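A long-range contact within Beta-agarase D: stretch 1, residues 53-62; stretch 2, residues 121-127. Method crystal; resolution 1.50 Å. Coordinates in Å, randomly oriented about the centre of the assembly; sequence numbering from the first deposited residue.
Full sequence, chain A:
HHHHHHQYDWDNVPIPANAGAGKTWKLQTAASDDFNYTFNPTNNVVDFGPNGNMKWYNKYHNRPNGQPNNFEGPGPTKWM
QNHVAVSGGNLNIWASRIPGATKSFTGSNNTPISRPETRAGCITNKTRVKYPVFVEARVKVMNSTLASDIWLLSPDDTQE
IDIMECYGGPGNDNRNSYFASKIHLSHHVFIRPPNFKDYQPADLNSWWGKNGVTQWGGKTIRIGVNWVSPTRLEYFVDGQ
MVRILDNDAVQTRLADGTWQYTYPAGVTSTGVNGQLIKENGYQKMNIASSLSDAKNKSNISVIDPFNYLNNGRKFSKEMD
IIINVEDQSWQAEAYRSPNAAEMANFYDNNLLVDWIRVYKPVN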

# COMPACT_ATOMS: atom_id res chain seq x y z
N ASN A 53 -8.46 24.67 -3.97
CA ASN A 53 -8.70 23.43 -3.23
C ASN A 53 -7.51 22.93 -2.41
O ASN A 53 -6.37 22.92 -2.86
N MET A 54 -7.80 22.51 -1.19
CA MET A 54 -6.81 21.83 -0.38
C MET A 54 -7.20 20.36 -0.43
O MET A 54 -8.16 19.95 0.21
N LYS A 55 -6.46 19.57 -1.20
CA LYS A 55 -6.76 18.14 -1.27
C LYS A 55 -5.77 17.29 -0.50
O LYS A 55 -6.09 16.17 -0.14
N TRP A 56 -4.55 17.79 -0.32
CA TRP A 56 -3.48 17.05 0.31
C TRP A 56 -2.66 17.95 1.21
O TRP A 56 -2.70 19.18 1.05
N TYR A 57 -1.90 17.35 2.11
CA TYR A 57 -0.74 18.03 2.69
C TYR A 57 0.51 17.16 2.54
O TYR A 57 0.43 15.92 2.43
N ASN A 58 1.67 17.82 2.52
CA ASN A 58 2.94 17.18 2.19
C ASN A 58 3.63 16.54 3.38
O ASN A 58 4.87 16.62 3.52
N LYS A 59 2.84 15.86 4.22
CA LYS A 59 3.38 15.21 5.39
C LYS A 59 2.59 13.93 5.69
O LYS A 59 1.46 13.80 5.26
N TYR A 60 3.23 13.02 6.42
CA TYR A 60 2.54 11.88 6.99
C TYR A 60 1.37 12.35 7.86
O TYR A 60 1.37 13.46 8.38
N HIS A 61 0.38 11.49 8.02
CA HIS A 61 -0.95 11.90 8.50
C HIS A 61 -1.00 12.40 9.94
O HIS A 61 -0.30 11.89 10.82
N ASN A 62 -1.84 13.40 10.16
CA ASN A 62 -2.04 13.93 11.52
C ASN A 62 -2.63 12.90 12.47
O ASN A 62 -3.28 11.93 12.07
N GLY A 121 9.42 11.49 -0.05
CA GLY A 121 8.19 12.22 0.19
C GLY A 121 7.07 11.36 0.76
O GLY A 121 7.06 10.13 0.61
N CYS A 122 6.10 12.02 1.39
CA CYS A 122 4.94 11.36 1.97
C CYS A 122 3.83 12.39 2.02
O CYS A 122 4.07 13.51 2.49
N ILE A 123 2.65 12.02 1.53
CA ILE A 123 1.51 12.93 1.57
C ILE A 123 0.30 12.25 2.15
O ILE A 123 0.17 11.02 2.09
N THR A 124 -0.64 13.07 2.65
CA THR A 124 -1.92 12.60 3.18
C THR A 124 -3.05 13.41 2.53
O THR A 124 -2.95 14.63 2.41
N ASN A 125 -4.11 12.72 2.10
CA ASN A 125 -5.31 13.35 1.55
C ASN A 125 -6.17 13.94 2.66
O ASN A 125 -6.26 13.37 3.76
N LYS A 126 -6.77 15.11 2.39
CA LYS A 126 -7.55 15.79 3.44
C LYS A 126 -8.95 15.21 3.62
O LYS A 126 -9.66 15.59 4.55
N THR A 127 -9.34 14.30 2.73
CA THR A 127 -10.65 13.67 2.77
C THR A 127 -10.47 12.19 3.08
O THR A 127 -9.84 11.47 2.29

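Four direct hydrogen bonds join the two stretches, and three of them are backbone to backbone. Lys126 N donates to Lys55 O at 2.8 Å. Tyr57 N donates to Thr124 O at 2.9 Å, and Thr124 N returns a bond to Tyr57 O at 3.1 Å. This pairing is antiparallel, with Trp56 opposite Asn125 in the neighbouring non-hydrogen-bonded pair.

The fourth bond uses a side chain. Thr124, in the m rotamer, donates from OG1 to Lys59 O at 2.8 Å. It thereby ties the loop after Tyr57 to the strand. The same hydroxyl lies close to His61, with OG1 3.4 Å from His61 CB.

Water 1 adds an indirect link. It donates to Lys55 O at 3.3 Å and accepts from Thr127 OG1 at 2.7 Å.

Tyr57 and Thr124 share one face of the sheet. Tyr57 is p, and Thr124 CB sits over its ring, 3.9 Å from the centroid. The phenol oxygen accepts a hydrogen bond within its own stretch, from Asn62 N to Tyr57 OH at 2.8 Å. Lys126 points toward stretch 1 and meets the edge of the Tyr57 ring, with Lys126 CD 3.6 Å from Tyr57 CD1. Its CE also reaches Met54 CB at 3.8 Å.

Trp56 and Asn125 lie on the other face. Trp56 is m with chi2 of 88°, and its indole is held between two neighbours. Ile123, chi1 p and chi2 t, covers one ring face, with CD1 3.3 Å from Trp56 CE3. Asn125, chi1 t, covers the opposite face, its CB 3.9 Å from the centroid of the six-membered ring.

Farther along, Cys122 is t. Its SG lies 3.9 Å from Tyr60 CB and at the edge of the Tyr60 ring. The side chains of Lys55, Asn58 and Lys59 start away from stretch 2 and find polar partners elsewhere in the structure.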

# COMPACT_ATOMS: atom_id res chain seq x y z
CB ASN A 53 -9.16 22.31 -4.16
CG ASN A 53 -10.51 22.57 -4.78
OD1 ASN A 53 -11.18 23.56 -4.48
ND2 ASN A 53 -10.92 21.68 -5.67
CB MET A 54 -6.88 22.30 1.06
CG MET A 54 -6.76 23.79 1.25
SD MET A 54 -7.54 24.30 2.80
CE MET A 54 -6.75 25.90 2.99
CB LYS A 55 -6.78 17.67 -2.73
CG LYS A 55 -7.96 18.17 -3.52
CD LYS A 55 -7.97 17.58 -4.91
CE LYS A 55 -9.16 18.10 -5.70
NZ LYS A 55 -10.38 17.34 -5.34
CB TRP A 56 -2.50 16.49 -0.74
CG TRP A 56 -3.13 15.71 -1.85
CD1 TRP A 56 -3.61 16.20 -3.01
CD2 TRP A 56 -3.32 14.28 -1.90
NE1 TRP A 56 -4.10 15.19 -3.79
CE2 TRP A 56 -3.95 14.00 -3.13
CE3 TRP A 56 -3.01 13.22 -1.03
CZ2 TRP A 56 -4.30 12.69 -3.52
CZ3 TRP A 56 -3.36 11.92 -1.40
CH2 TRP A 56 -4.00 11.66 -2.65
CB TYR A 57 -0.96 18.50 4.14
CG TYR A 57 -1.48 17.48 5.11
CD1 TYR A 57 -2.85 17.30 5.29
CD2 TYR A 57 -0.61 16.70 5.87
CE1 TYR A 57 -3.34 16.37 6.21
CE2 TYR A 57 -1.09 15.77 6.79
CZ TYR A 57 -2.45 15.61 6.94
OH TYR A 57 -2.92 14.67 7.85
CB ASN A 58 3.87 18.16 1.43
CG ASN A 58 4.22 19.41 2.24
OD1 ASN A 58 3.60 19.69 3.29
ND2 ASN A 58 5.20 20.18 1.76
CB LYS A 59 3.34 16.19 6.59
CG LYS A 59 4.00 15.70 7.86
CD LYS A 59 4.04 16.86 8.87
CE LYS A 59 4.62 16.41 10.20
NZ LYS A 59 4.96 17.59 11.06
CB TYR A 60 3.56 11.14 7.85
CG TYR A 60 3.12 9.88 8.51
CD1 TYR A 60 2.69 8.77 7.75
CD2 TYR A 60 3.20 9.74 9.89
CE1 TYR A 60 2.34 7.56 8.37
CE2 TYR A 60 2.84 8.54 10.51
CZ TYR A 60 2.42 7.46 9.75
OH TYR A 60 2.07 6.26 10.37
CB HIS A 61 -1.97 10.76 8.26
CG HIS A 61 -1.82 9.58 9.18
ND1 HIS A 61 -2.89 8.76 9.47
CD2 HIS A 61 -0.77 9.10 9.89
CE1 HIS A 61 -2.49 7.81 10.30
NE2 HIS A 61 -1.21 7.99 10.57
CB ASN A 62 -2.96 15.16 11.50
CG ASN A 62 -2.34 16.37 10.82
OD1 ASN A 62 -1.13 16.55 10.80
ND2 ASN A 62 -3.21 17.22 10.27
CB CYS A 122 5.26 10.88 3.40
SG CYS A 122 3.95 9.89 4.15
CB ILE A 123 1.17 13.52 0.17
CG1 ILE A 123 0.56 12.44 -0.74
CG2 ILE A 123 2.41 14.14 -0.46
CD1 ILE A 123 0.14 13.00 -2.11
CB THR A 124 -1.97 12.87 4.68
OG1 THR A 124 -0.88 12.19 5.33
CG2 THR A 124 -3.26 12.37 5.28
CB ASN A 125 -6.08 12.31 0.70
CG ASN A 125 -7.08 12.92 -0.26
OD1 ASN A 125 -6.99 12.72 -1.49
ND2 ASN A 125 -8.03 13.62 0.26
CB LYS A 126 -7.64 17.28 3.12
CG LYS A 126 -6.27 17.91 3.10
CD LYS A 126 -6.00 18.68 4.35
CE LYS A 126 -6.31 20.13 4.15
NZ LYS A 126 -6.08 20.83 5.44
CB THR A 127 -11.41 13.84 1.44
OG1 THR A 127 -11.48 15.24 1.13
CG2 THR A 127 -12.83 13.25 1.55
O HOH W 1 -9.37 16.01 -0.35